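PDB 7BUG: terminal oxygenase component of carbazole from Janthinobacterium sp., which catalyses the angular dioxygenation of carbazole at C-9a and C-1, as the [2Fe-2S] and mononuclear iron oxygenase component of carbazole 1,9a-dioxygenase. Local coordinates for residues L145-F153 and I264-V272; N170-G178 and Y286-H294. All coordinates share one frame; numbering follows the deposited sequence.

Contact 1: residues L145-F153 and I264-V272. With MXE (2-methoxyethanol), chain N.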
ATOM      1  N   LEU A 145      17.123 -34.129  10.210  1.00 17.85           N
ATOM      2  CA  LEU A 145      15.873 -33.430  10.587  1.00 16.49           C
ATOM      3  C   LEU A 145      15.760 -33.351  12.102  1.00 17.05           C
ATOM      4  O   LEU A 145      15.313 -32.292  12.615  1.00 17.63           O
ATOM      5  CB  LEU A 145      14.697 -34.188   9.979  1.00 16.04           C
ATOM      6  CG  LEU A 145      13.332 -33.645  10.383  1.00 16.42           C
ATOM      7  CD1 LEU A 145      13.144 -32.198   9.921  1.00 17.84           C
ATOM      8  CD2 LEU A 145      12.235 -34.496   9.844  1.00 17.98           C
ATOM      9  N   ALA A 146      16.168 -34.368  12.870  1.00 15.07           N
ATOM     10  CA  ALA A 146      16.121 -34.319  14.349  1.00 15.91           C
ATOM     11  C   ALA A 146      16.753 -33.050  14.925  1.00 15.22           C
ATOM     12  O   ALA A 146      16.329 -32.656  16.006  1.00 16.45           O
ATOM     13  CB  ALA A 146      16.816 -35.528  14.942  1.00 16.64           C
ATOM     14  N   ARG A 147      17.793 -32.468  14.317  1.00 14.68           N
ATOM     15  CA  ARG A 147      18.455 -31.257  14.833  1.00 15.49           C
ATOM     16  C   ARG A 147      17.423 -30.133  15.029  1.00 13.69           C
ATOM     17  O   ARG A 147      17.592 -29.338  15.976  1.00 15.63           O
ATOM     18  CB  ARG A 147      19.550 -30.763  13.912  1.00 15.16           C
ATOM     19  CG  ARG A 147      20.452 -29.747  14.590  1.00 16.31           C
ATOM     20  CD  ARG A 147      21.205 -28.890  13.647  1.00 16.97           C
ATOM     21  NE  ARG A 147      20.320 -28.089  12.775  1.00 15.44           N
ATOM     22  CZ  ARG A 147      20.750 -27.416  11.719  1.00 15.39           C
ATOM     23  NH1 ARG A 147      22.062 -27.319  11.476  1.00 16.94           N
ATOM     24  NH2 ARG A 147      19.911 -26.760  10.934  1.00 14.01           N
ATOM     25  N   ASP A 148      16.436 -30.073  14.126  1.00 13.72           N
ATOM     26  CA  ASP A 148      15.517 -28.909  14.011  1.00 11.42           C
ATOM     27  C   ASP A 148      14.123 -29.340  14.423  1.00 14.34           C
ATOM     28  O   ASP A 148      13.164 -28.650  14.040  1.00 14.51           O
ATOM     29  CB  ASP A 148      15.527 -28.351  12.590  1.00 11.83           C
ATOM     30  CG  ASP A 148      16.803 -27.600  12.238  1.00 12.07           C
ATOM     31  OD1 ASP A 148      17.516 -27.182  13.156  1.00 13.73           O
ATOM     32  OD2 ASP A 148      17.106 -27.504  11.013  1.00 11.79           O
ATOM     33  N   THR A 149      13.995 -30.353  15.269  1.00 14.28           N
ATOM     34  CA  THR A 149      12.684 -30.833  15.751  1.00 14.98           C
ATOM     35  C   THR A 149      12.822 -31.016  17.240  1.00 15.64           C
ATOM     36  O   THR A 149      13.918 -31.284  17.746  1.00 17.60           O
ATOM     37  CB  THR A 149      12.197 -32.118  15.073  1.00 17.97           C
ATOM     38  OG1 THR A 149      13.180 -33.143  15.238  1.00 21.07           O
ATOM     39  CG2 THR A 149      11.952 -31.966  13.597  1.00 18.27           C
ATOM     40  N   PRO A 150      11.751 -30.793  18.009  1.00 14.76           N
ATOM     41  CA  PRO A 150      11.869 -30.917  19.451  1.00 16.59           C
ATOM     42  C   PRO A 150      12.074 -32.376  19.810  1.00 16.43           C
ATOM     43  O   PRO A 150      11.669 -33.274  19.067  1.00 15.36           O
ATOM     44  CB  PRO A 150      10.491 -30.462  19.968  1.00 18.54           C
ATOM     45  CG  PRO A 150       9.977 -29.625  18.843  1.00 18.03           C
ATOM     46  CD  PRO A 150      10.436 -30.305  17.563  1.00 16.13           C
ATOM     47  N   PRO A 151      12.602 -32.644  21.009  1.00 16.82           N
ATOM     48  CA  PRO A 151      12.695 -34.033  21.467  1.00 19.31           C
ATOM     49  C   PRO A 151      11.311 -34.720  21.450  1.00 16.58           C
ATOM     50  O   PRO A 151      10.301 -34.077  21.755  1.00 17.59           O
ATOM     51  CB  PRO A 151      13.222 -33.913  22.905  1.00 20.16           C
ATOM     52  CG  PRO A 151      13.803 -32.534  23.024  1.00 20.91           C
ATOM     53  CD  PRO A 151      13.060 -31.679  22.010  1.00 20.08           C
ATOM     54  N   ASN A 152      11.311 -36.008  21.079  1.00 17.19           N
ATOM     55  CA  ASN A 152      10.161 -36.964  21.057  1.00 20.32           C
ATOM     56  C   ASN A 152       9.317 -36.795  19.795  1.00 17.40           C
ATOM     57  O   ASN A 152       8.509 -37.649  19.527  1.00 17.19           O
ATOM     58  CB  ASN A 152       9.341 -36.936  22.363  1.00 21.68           C
ATOM     59  CG  ASN A 152      10.219 -37.227  23.577  1.00 27.52           C
ATOM     60  OD1 ASN A 152      10.672 -36.318  24.259  1.00 28.11           O
ATOM     61  ND2 ASN A 152      10.579 -38.493  23.769  1.00 26.88           N
ATOM     62  N   PHE A 153       9.439 -35.697  19.033  1.00 15.89           N
ATOM     63  CA  PHE A 153       8.601 -35.507  17.839  1.00 15.86           C
ATOM     64  C   PHE A 153       8.782 -36.672  16.872  1.00 15.24           C
ATOM     65  O   PHE A 153       7.775 -37.136  16.298  1.00 16.06           O
ATOM     66  CB  PHE A 153       8.920 -34.194  17.148  1.00 15.81           C
ATOM     67  CG  PHE A 153       8.083 -33.939  15.922  1.00 14.88           C
ATOM     68  CD1 PHE A 153       6.781 -33.504  16.063  1.00 14.57           C
ATOM     69  CD2 PHE A 153       8.567 -34.176  14.643  1.00 14.43           C
ATOM     70  CE1 PHE A 153       5.981 -33.284  14.954  1.00 14.92           C
ATOM     71  CE2 PHE A 153       7.763 -33.982  13.537  1.00 14.67           C
ATOM     72  CZ  PHE A 153       6.479 -33.482  13.702  1.00 15.28           C
ATOM     73  N   ILE A 264      11.247 -24.152  23.857  1.00 13.58           N
ATOM     74  CA  ILE A 264      11.308 -23.583  22.501  1.00 13.34           C
ATOM     75  C   ILE A 264      12.636 -24.017  21.878  1.00 13.43           C
ATOM     76  O   ILE A 264      13.677 -24.027  22.563  1.00 15.07           O
ATOM     77  CB  ILE A 264      11.130 -22.057  22.535  1.00 12.46           C
ATOM     78  CG1 ILE A 264      10.961 -21.503  21.119  1.00 12.81           C
ATOM     79  CG2 ILE A 264      12.301 -21.392  23.281  1.00 13.28           C
ATOM     80  CD1 ILE A 264       9.619 -21.816  20.456  1.00 13.14           C
ATOM     81  N   TRP A 265      12.600 -24.346  20.601  1.00 13.74           N
ATOM     82  CA  TRP A 265      13.777 -24.903  19.874  1.00 14.41           C
ATOM     83  C   TRP A 265      13.995 -24.105  18.600  1.00 14.27           C
ATOM     84  O   TRP A 265      12.996 -23.802  17.918  1.00 14.06           O
ATOM     85  CB  TRP A 265      13.499 -26.376  19.556  1.00 14.76           C
ATOM     86  CG  TRP A 265      13.211 -27.162  20.795  1.00 14.73           C
ATOM     87  CD1 TRP A 265      12.011 -27.300  21.421  1.00 15.39           C
ATOM     88  CD2 TRP A 265      14.182 -27.811  21.644  1.00 17.18           C
ATOM     89  NE1 TRP A 265      12.140 -28.030  22.578  1.00 16.09           N
ATOM     90  CE2 TRP A 265      13.470 -28.350  22.740  1.00 17.64           C
ATOM     91  CE3 TRP A 265      15.576 -27.983  21.574  1.00 17.49           C
ATOM     92  CZ2 TRP A 265      14.103 -29.060  23.762  1.00 16.94           C
ATOM     93  CZ3 TRP A 265      16.196 -28.656  22.602  1.00 17.64           C
ATOM     94  CH2 TRP A 265      15.469 -29.190  23.667  1.00 18.99           C
ATOM     95  N   LEU A 266      15.255 -23.881  18.232  1.00 12.65           N
ATOM     96  CA  LEU A 266      15.559 -23.482  16.840  1.00 12.40           C
ATOM     97  C   LEU A 266      15.040 -24.557  15.895  1.00 12.90           C
ATOM     98  O   LEU A 266      15.196 -25.747  16.148  1.00 12.64           O
ATOM     99  CB  LEU A 266      17.050 -23.211  16.647  1.00 13.68           C
ATOM    100  CG  LEU A 266      17.542 -21.860  17.161  1.00 13.85           C
ATOM    101  CD1 LEU A 266      19.064 -21.895  17.260  1.00 14.14           C
ATOM    102  CD2 LEU A 266      17.114 -20.716  16.247  1.00 13.99           C
ATOM    103  N   PRO A 267      14.514 -24.167  14.712  1.00 11.60           N
ATOM    104  CA  PRO A 267      14.463 -22.761  14.275  1.00 11.83           C
ATOM    105  C   PRO A 267      13.275 -21.896  14.754  1.00 10.96           C
ATOM    106  O   PRO A 267      13.208 -20.710  14.422  1.00 11.98           O
ATOM    107  CB  PRO A 267      14.340 -22.892  12.744  1.00 12.37           C
ATOM    108  CG  PRO A 267      13.518 -24.179  12.587  1.00 12.55           C
ATOM    109  CD  PRO A 267      14.052 -25.088  13.663  1.00 12.40           C
ATOM    110  N   GLY A 268      12.368 -22.481  15.506  1.00 11.93           N
ATOM    111  CA  GLY A 268      11.200 -21.755  16.032  1.00 11.95           C
ATOM    112  C   GLY A 268      10.035 -22.708  16.203  1.00 10.94           C
ATOM    113  O   GLY A 268       9.003 -22.621  15.478  1.00 12.42           O
ATOM    114  N   VAL A 269      10.175 -23.621  17.156  1.00 12.14           N
ATOM    115  CA  VAL A 269       9.168 -24.669  17.395  1.00 11.78           C
ATOM    116  C   VAL A 269       9.065 -24.864  18.901  1.00 12.57           C
ATOM    117  O   VAL A 269      10.092 -25.053  19.604  1.00 12.28           O
ATOM    118  CB  VAL A 269       9.419 -25.990  16.649  1.00 12.84           C
ATOM    119  CG1 VAL A 269      10.817 -26.502  16.823  1.00 13.42           C
ATOM    120  CG2 VAL A 269       8.456 -27.052  17.079  1.00 13.81           C
ATOM    121  N   LEU A 270       7.830 -24.791  19.375  1.00 11.90           N
ATOM    122  CA  LEU A 270       7.464 -24.930  20.798  1.00 13.04           C
ATOM    123  C   LEU A 270       7.005 -26.367  21.055  1.00 12.44           C
ATOM    124  O   LEU A 270       6.235 -26.959  20.268  1.00 14.48           O
ATOM    125  CB  LEU A 270       6.328 -23.953  21.101  1.00 13.79           C
ATOM    126  CG  LEU A 270       5.890 -23.833  22.564  1.00 14.56           C
ATOM    127  CD1 LEU A 270       6.875 -22.978  23.351  1.00 15.00           C
ATOM    128  CD2 LEU A 270       4.491 -23.242  22.671  1.00 15.58           C
ATOM    129  N   LYS A 271       7.418 -26.903  22.202  1.00 12.95           N
ATOM    130  CA  LYS A 271       6.928 -28.182  22.742  1.00 13.25           C
ATOM    131  C   LYS A 271       6.305 -27.932  24.106  1.00 14.09           C
ATOM    132  O   LYS A 271       6.957 -27.339  24.977  1.00 15.60           O
ATOM    133  CB  LYS A 271       8.080 -29.172  22.846  1.00 14.81           C
ATOM    134  CG  LYS A 271       7.661 -30.502  23.457  1.00 16.32           C
ATOM    135  CD  LYS A 271       8.799 -31.478  23.587  1.00 16.42           C
ATOM    136  CE  LYS A 271       8.419 -32.684  24.401  1.00 18.09           C
ATOM    137  NZ  LYS A 271       9.532 -33.655  24.493  1.00 21.59           N
ATOM    138  N   VAL A 272       5.066 -28.388  24.251  1.00 15.90           N
ATOM    139  CA  VAL A 272       4.349 -28.278  25.549  1.00 17.35           C
ATOM    140  C   VAL A 272       3.874 -29.669  25.937  1.00 16.63           C
ATOM    141  O   VAL A 272       3.140 -30.303  25.164  1.00 18.24           O
ATOM    142  CB  VAL A 272       3.159 -27.316  25.476  1.00 17.18           C
ATOM    143  CG1 VAL A 272       2.492 -27.170  26.849  1.00 17.67           C
ATOM    144  CG2 VAL A 272       3.520 -25.973  24.885  1.00 17.57           C
TER
HETATM  145  O1  MXE N 411      16.762 -37.033  11.997  1.00 25.27           O
HETATM  146  C1  MXE N 411      16.778 -38.024  10.985  1.00 36.30           C
HETATM  147  C2  MXE N 411      17.689 -37.697   9.815  1.00 37.43           C
HETATM  148  O2  MXE N 411      16.869 -37.219   8.752  1.00 33.34           O
HETATM  149  C3  MXE N 411      17.140 -36.087   8.007  1.00 26.98           C
HETATM  150  O   HOH W   1      17.244 -26.984  17.313  1.00 16.28           O

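Contact 2: residues N170-G178 and Y286-H294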
ATOM      1  N   ASN A 170       4.772 -11.229  11.925  1.00 10.64           N
ATOM      2  CA  ASN A 170       6.148 -11.762  11.828  1.00 11.21           C
ATOM      3  C   ASN A 170       6.249 -13.010  12.702  1.00 10.34           C
ATOM      4  O   ASN A 170       5.675 -13.074  13.803  1.00 10.09           O
ATOM      5  CB  ASN A 170       7.151 -10.685  12.241  1.00 10.42           C
ATOM      6  CG  ASN A 170       8.585 -11.113  12.135  1.00 11.21           C
ATOM      7  OD1 ASN A 170       9.158 -11.627  13.096  1.00 12.91           O
ATOM      8  ND2 ASN A 170       9.098 -10.989  10.934  1.00 11.79           N
ATOM      9  N   TRP A 171       7.075 -13.961  12.283  1.00  9.45           N
ATOM     10  CA  TRP A 171       7.275 -15.237  12.974  1.00  9.58           C
ATOM     11  C   TRP A 171       7.746 -15.026  14.410  1.00  9.68           C
ATOM     12  O   TRP A 171       7.421 -15.866  15.240  1.00 11.39           O
ATOM     13  CB  TRP A 171       8.268 -16.145  12.182  1.00  9.66           C
ATOM     14  CG  TRP A 171       9.687 -15.655  12.208  1.00  9.69           C
ATOM     15  CD1 TRP A 171      10.254 -14.637  11.513  1.00 10.69           C
ATOM     16  CD2 TRP A 171      10.736 -16.193  13.032  1.00  9.88           C
ATOM     17  NE1 TRP A 171      11.593 -14.505  11.851  1.00 10.87           N
ATOM     18  CE2 TRP A 171      11.905 -15.454  12.775  1.00 10.39           C
ATOM     19  CE3 TRP A 171      10.760 -17.246  13.938  1.00 10.40           C
ATOM     20  CZ2 TRP A 171      13.127 -15.761  13.404  1.00 11.95           C
ATOM     21  CZ3 TRP A 171      11.939 -17.525  14.595  1.00 11.29           C
ATOM     22  CH2 TRP A 171      13.096 -16.785  14.320  1.00 11.64           C
ATOM     23  N   ARG A 172       8.586 -14.042  14.688  1.00 10.15           N
ATOM     24  CA  ARG A 172       9.145 -13.895  16.054  1.00 10.84           C
ATOM     25  C   ARG A 172       8.065 -13.485  17.054  1.00 11.40           C
ATOM     26  O   ARG A 172       8.137 -13.882  18.233  1.00 11.80           O
ATOM     27  CB  ARG A 172      10.249 -12.855  16.009  1.00 10.52           C
ATOM     28  CG  ARG A 172      11.420 -13.371  15.175  1.00 11.15           C
ATOM     29  CD  ARG A 172      12.403 -12.252  14.865  1.00 11.34           C
ATOM     30  NE  ARG A 172      11.785 -11.168  14.106  1.00 11.64           N
ATOM     31  CZ  ARG A 172      12.350 -10.043  13.770  1.00 12.84           C
ATOM     32  NH1 ARG A 172      13.608  -9.797  14.125  1.00 14.11           N
ATOM     33  NH2 ARG A 172      11.661  -9.134  13.123  1.00 13.06           N
ATOM     34  N   LEU A 173       7.096 -12.715  16.595  1.00 12.87           N
ATOM     35  CA  LEU A 173       5.988 -12.330  17.521  1.00 13.04           C
ATOM     36  C   LEU A 173       5.208 -13.595  17.904  1.00 12.09           C
ATOM     37  O   LEU A 173       4.821 -13.743  19.046  1.00 12.56           O
ATOM     38  CB  LEU A 173       5.118 -11.298  16.796  1.00 13.05           C
ATOM     39  CG  LEU A 173       5.829 -10.004  16.408  1.00 15.10           C
ATOM     40  CD1 LEU A 173       4.845  -9.042  15.734  1.00 16.04           C
ATOM     41  CD2 LEU A 173       6.517  -9.381  17.610  1.00 17.49           C
ATOM     42  N   ALA A 174       5.094 -14.561  16.987  1.00 11.39           N
ATOM     43  CA  ALA A 174       4.435 -15.851  17.216  1.00 11.75           C
ATOM     44  C   ALA A 174       5.254 -16.713  18.195  1.00 12.05           C
ATOM     45  O   ALA A 174       4.723 -17.264  19.165  1.00 14.19           O
ATOM     46  CB  ALA A 174       4.260 -16.565  15.883  1.00 12.47           C
ATOM     47  N   VAL A 175       6.580 -16.817  17.962  1.00 12.70           N
ATOM     48  CA  VAL A 175       7.458 -17.611  18.850  1.00 13.51           C
ATOM     49  C   VAL A 175       7.349 -17.068  20.264  1.00 13.31           C
ATOM     50  O   VAL A 175       7.204 -17.856  21.232  1.00 15.12           O
ATOM     51  CB  VAL A 175       8.922 -17.549  18.397  1.00 13.84           C
ATOM     52  CG1 VAL A 175       9.828 -18.202  19.436  1.00 15.51           C
ATOM     53  CG2 VAL A 175       9.089 -18.255  17.071  1.00 15.98           C
ATOM     54  N   GLU A 176       7.430 -15.747  20.407  1.00 12.93           N
ATOM     55  CA  GLU A 176       7.507 -15.135  21.753  1.00 14.86           C
ATOM     56  C   GLU A 176       6.174 -15.319  22.447  1.00 16.34           C
ATOM     57  O   GLU A 176       6.210 -15.701  23.627  1.00 17.47           O
ATOM     58  CB  GLU A 176       7.996 -13.709  21.674  1.00 14.99           C
ATOM     59  CG  GLU A 176       9.417 -13.665  21.176  1.00 14.39           C
ATOM     60  CD  GLU A 176      10.074 -12.303  21.260  1.00 16.22           C
ATOM     61  OE1 GLU A 176       9.474 -11.351  21.921  1.00 15.54           O
ATOM     62  OE2 GLU A 176      11.178 -12.161  20.731  1.00 14.71           O
ATOM     63  N   ASN A 177       5.080 -15.160  21.719  1.00 15.39           N
ATOM     64  CA  ASN A 177       3.719 -15.413  22.256  1.00 17.46           C
ATOM     65  C   ASN A 177       3.631 -16.869  22.733  1.00 18.59           C
ATOM     66  O   ASN A 177       3.023 -17.111  23.787  1.00 22.27           O
ATOM     67  CB  ASN A 177       2.673 -15.113  21.205  1.00 18.51           C
ATOM     68  CG  ASN A 177       1.317 -15.719  21.520  1.00 24.10           C
ATOM     69  OD1 ASN A 177       0.662 -15.266  22.446  1.00 30.25           O
ATOM     70  ND2 ASN A 177       0.878 -16.633  20.664  1.00 25.90           N
ATOM     71  N   GLY A 178       4.181 -17.803  21.973  1.00 15.76           N
ATOM     72  CA  GLY A 178       4.133 -19.213  22.365  1.00 16.32           C
ATOM     73  C   GLY A 178       4.891 -19.478  23.662  1.00 15.96           C
ATOM     74  O   GLY A 178       4.414 -20.287  24.521  1.00 16.21           O
ATOM     75  N   TYR A 286       6.321 -21.829  14.047  1.00 10.71           N
ATOM     76  CA  TYR A 286       6.026 -20.488  13.537  1.00 10.91           C
ATOM     77  C   TYR A 286       6.979 -20.238  12.382  1.00 11.26           C
ATOM     78  O   TYR A 286       8.121 -19.761  12.579  1.00 11.39           O
ATOM     79  CB  TYR A 286       6.151 -19.487  14.662  1.00 12.49           C
ATOM     80  CG  TYR A 286       5.659 -19.984  15.991  1.00 12.22           C
ATOM     81  CD1 TYR A 286       4.301 -19.991  16.326  1.00 12.39           C
ATOM     82  CD2 TYR A 286       6.549 -20.529  16.896  1.00 12.15           C
ATOM     83  CE1 TYR A 286       3.886 -20.451  17.566  1.00 12.53           C
ATOM     84  CE2 TYR A 286       6.136 -21.009  18.126  1.00 12.40           C
ATOM     85  CZ  TYR A 286       4.798 -20.970  18.468  1.00 12.37           C
ATOM     86  OH  TYR A 286       4.520 -21.474  19.736  1.00 13.56           O
ATOM     87  N   VAL A 287       6.522 -20.587  11.211  1.00 10.41           N
ATOM     88  CA  VAL A 287       7.419 -20.671  10.031  1.00 10.96           C
ATOM     89  C   VAL A 287       7.374 -19.355   9.265  1.00 10.58           C
ATOM     90  O   VAL A 287       6.316 -18.951   8.753  1.00 10.90           O
ATOM     91  CB  VAL A 287       7.003 -21.842   9.142  1.00 10.71           C
ATOM     92  CG1 VAL A 287       7.916 -21.932   7.943  1.00 11.46           C
ATOM     93  CG2 VAL A 287       6.984 -23.124   9.947  1.00 12.02           C
ATOM     94  N   PRO A 288       8.530 -18.701   9.044  1.00  9.67           N
ATOM     95  CA  PRO A 288       8.541 -17.432   8.344  1.00 10.48           C
ATOM     96  C   PRO A 288       8.182 -17.611   6.868  1.00 11.20           C
ATOM     97  O   PRO A 288       8.797 -18.420   6.131  1.00 11.83           O
ATOM     98  CB  PRO A 288       9.995 -16.914   8.448  1.00 10.64           C
ATOM     99  CG  PRO A 288      10.636 -17.809   9.454  1.00 10.55           C
ATOM    100  CD  PRO A 288       9.871 -19.112   9.435  1.00 10.33           C
ATOM    101  N   ILE A 289       7.163 -16.866   6.445  1.00 10.20           N
ATOM    102  CA  ILE A 289       6.730 -16.784   5.023  1.00 11.16           C
ATOM    103  C   ILE A 289       7.368 -15.569   4.387  1.00 11.74           C
ATOM    104  O   ILE A 289       8.006 -15.688   3.329  1.00 12.89           O
ATOM    105  CB  ILE A 289       5.188 -16.785   4.886  1.00 11.82           C
ATOM    106  CG1 ILE A 289       4.637 -18.147   5.280  1.00 12.00           C
ATOM    107  CG2 ILE A 289       4.747 -16.378   3.500  1.00 12.44           C
ATOM    108  CD1 ILE A 289       3.147 -18.193   5.410  1.00 13.26           C
ATOM    109  N   ASP A 290       7.229 -14.422   5.041  1.00 11.92           N
ATOM    110  CA  ASP A 290       7.892 -13.165   4.619  1.00 12.01           C
ATOM    111  C   ASP A 290       7.978 -12.317   5.891  1.00 12.02           C
ATOM    112  O   ASP A 290       7.718 -12.842   6.952  1.00 12.50           O
ATOM    113  CB  ASP A 290       7.154 -12.509   3.453  1.00 13.18           C
ATOM    114  CG  ASP A 290       5.745 -12.039   3.746  1.00 15.85           C
ATOM    115  OD1 ASP A 290       5.371 -11.909   4.927  1.00 15.28           O
ATOM    116  OD2 ASP A 290       4.990 -11.776   2.740  1.00 20.09           O
ATOM    117  N   GLU A 291       8.340 -11.043   5.791  1.00 13.65           N
ATOM    118  CA  GLU A 291       8.602 -10.216   6.986  1.00 14.55           C
ATOM    119  C   GLU A 291       7.336 -10.089   7.808  1.00 14.51           C
ATOM    120  O   GLU A 291       7.425  -9.772   8.955  1.00 13.38           O
ATOM    121  CB  GLU A 291       9.112  -8.860   6.507  1.00 18.26           C
ATOM    122  CG  GLU A 291      10.381  -8.990   5.683  1.00 24.55           C
ATOM    123  CD  GLU A 291      10.310  -9.108   4.148  1.00 31.80           C
ATOM    124  OE1 GLU A 291      11.361  -8.721   3.520  1.00 40.58           O
ATOM    125  OE2 GLU A 291       9.267  -9.570   3.545  1.00 22.75           O
ATOM    126  N   ASN A 292       6.172 -10.262   7.189  1.00 14.15           N
ATOM    127  CA  ASN A 292       4.861  -9.909   7.791  1.00 16.36           C
ATOM    128  C   ASN A 292       3.995 -11.132   8.127  1.00 13.16           C
ATOM    129  O   ASN A 292       2.890 -10.938   8.648  1.00 15.30           O
ATOM    130  CB  ASN A 292       4.072  -9.069   6.777  1.00 18.28           C
ATOM    131  CG  ASN A 292       4.812  -7.840   6.321  1.00 23.22           C
ATOM    132  OD1 ASN A 292       5.425  -7.146   7.132  1.00 23.24           O
ATOM    133  ND2 ASN A 292       4.872  -7.661   5.007  1.00 27.56           N
ATOM    134  N   THR A 293       4.410 -12.364   7.790  1.00 11.96           N
ATOM    135  CA  THR A 293       3.494 -13.522   7.688  1.00 12.67           C
ATOM    136  C   THR A 293       4.231 -14.795   8.156  1.00 11.05           C
ATOM    137  O   THR A 293       5.424 -14.916   7.928  1.00 11.13           O
ATOM    138  CB  THR A 293       3.031 -13.694   6.227  1.00 14.93           C
ATOM    139  OG1 THR A 293       2.835 -12.394   5.642  1.00 19.91           O
ATOM    140  CG2 THR A 293       1.754 -14.493   6.181  1.00 17.85           C
ATOM    141  N   HIS A 294       3.518 -15.705   8.776  1.00 11.11           N
ATOM    142  CA  HIS A 294       4.059 -17.020   9.179  1.00 11.06           C
ATOM    143  C   HIS A 294       3.032 -18.094   8.884  1.00 11.42           C
ATOM    144  O   HIS A 294       1.815 -17.864   8.932  1.00 11.73           O
ATOM    145  CB  HIS A 294       4.574 -17.070  10.609  1.00 10.82           C
ATOM    146  CG  HIS A 294       3.552 -16.917  11.675  1.00 10.77           C
ATOM    147  ND1 HIS A 294       3.079 -15.639  12.049  1.00 11.55           N
ATOM    148  CD2 HIS A 294       2.966 -17.798  12.508  1.00 10.87           C
ATOM    149  CE1 HIS A 294       2.205 -15.798  13.012  1.00 10.94           C
ATOM    150  NE2 HIS A 294       2.095 -17.070  13.323  1.00 11.10           N
TER
HETATM  151  O   HOH W   2       7.592 -13.982   9.426  1.00 12.20           O

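Contact 1: residues L145-F153 and I264-V272
The ammonium group of K271 donates to the backbone carbonyl of P151, NZ to O 2.9 Å, reaching it from above the carbonyl plane; OD1 of N152 lies equally near NZ. CG of K271 stands opposite its backbone N (chi1 177°) and the chain beyond is fully extended, which carries NZ past P150 to the type II turn P150-F153. ND2 of N152 is hydrogen-bonded to OD2 of D155. Next to this polar end, two consecutive prolines cover one face of the W265 indole: CA of P150 sits over the five-membered ring, 4.1 Å from its centroid, and CD of P151 over the six-membered ring, 3.7 Å from its centroid, both CH-pi contacts. A leucine in place of W265 would probably rob both prolines of their flat platform and leave S263 OG without its NE1 donor. P150 also meets V269 tip to tip, with CG only 3.5 Å from CG2, a tight fit beside the classic bulge that G268 and V269 form opposite W265. Farther along, CB of D148 abuts CD of the cis-proline P267 (3.7 Å), while R147 grips the D148 carboxylate side-on through NE and NH2. That salt bridge stays within the loop and is tied to strand 28-32 through H28 and W29, so proline-indole packing and the K271-P151 bond are what join the loop to the strand pair.

Contact 2: residues N170-G178 and Y286-H294
A capped helix start laid against a sheet forms this contact: helix 171-178 runs nearly antiparallel to strand 286-288, their axes 7.7 Å apart, within the ring-hydroxylase domain of the Bet v 1-like clan. At the N-cap, ND2 of N170 donates to E291 O at 2.9 Å, the N-H...O angle 174°, from above the carbonyl plane, and also binds K22 O. OD1 of the same amide accepts from R172 N, the capping bond, and from R172 NE, which arrive on opposite faces of its plane. A water joins W171 N to D290 O. The W171 indole is sandwiched, with CG of P288 over one face, 3.8 Å from the five-membered ring centroid, and CG of R172 over the other; its NE1 binds A21 O. A174 presses CB onto one face of the H294 imidazole, 3.7 Å from the centroid, and meets CD1 of Y286 at 3.5 Å. Lying beside its backbone N (chi1 -38°), CG of Y286 directs the phenol along the helix under V175, whose CA stands over the ring. OH of Y286 lies 3.5 Å from CA of G178, on the side where a CB would stand, and is hydrogen-bonded to E284. Gripped at both ends, the N170 amide is held against rotation, and the ND1 bond of H294 to S169 O, an acceptor, is consistent with a proton on ND1.

In the fold
Contacts 1 and 2, with centres about 16 Å apart, meet through neighbouring strands 269-273 and 281-288 of one antiparallel sheet. G268 O lies 3.1 Å from Y286 N, probably a hydrogen bond, and L270 CB packs 3.4 Å from Y286 OH, while P267 O approaches W171 CZ3 to 3.4 Å. The helix of contact 2 leads to the mononuclear iron, bound by H183, H187 and D333: G178 at its nearest atom is about 5 Å from the metal, whereas the nearest side-chain atom of K271 in contact 1 is about 14 Å away. From the same helix, E176 forms salt bridges to R366 and to R72 of a neighbouring subunit, a residue of that subunit's [2Fe-2S] site. Contact 1 instead borders strand 28-32 and the 2-methoxyethanol held by A146 and Q127.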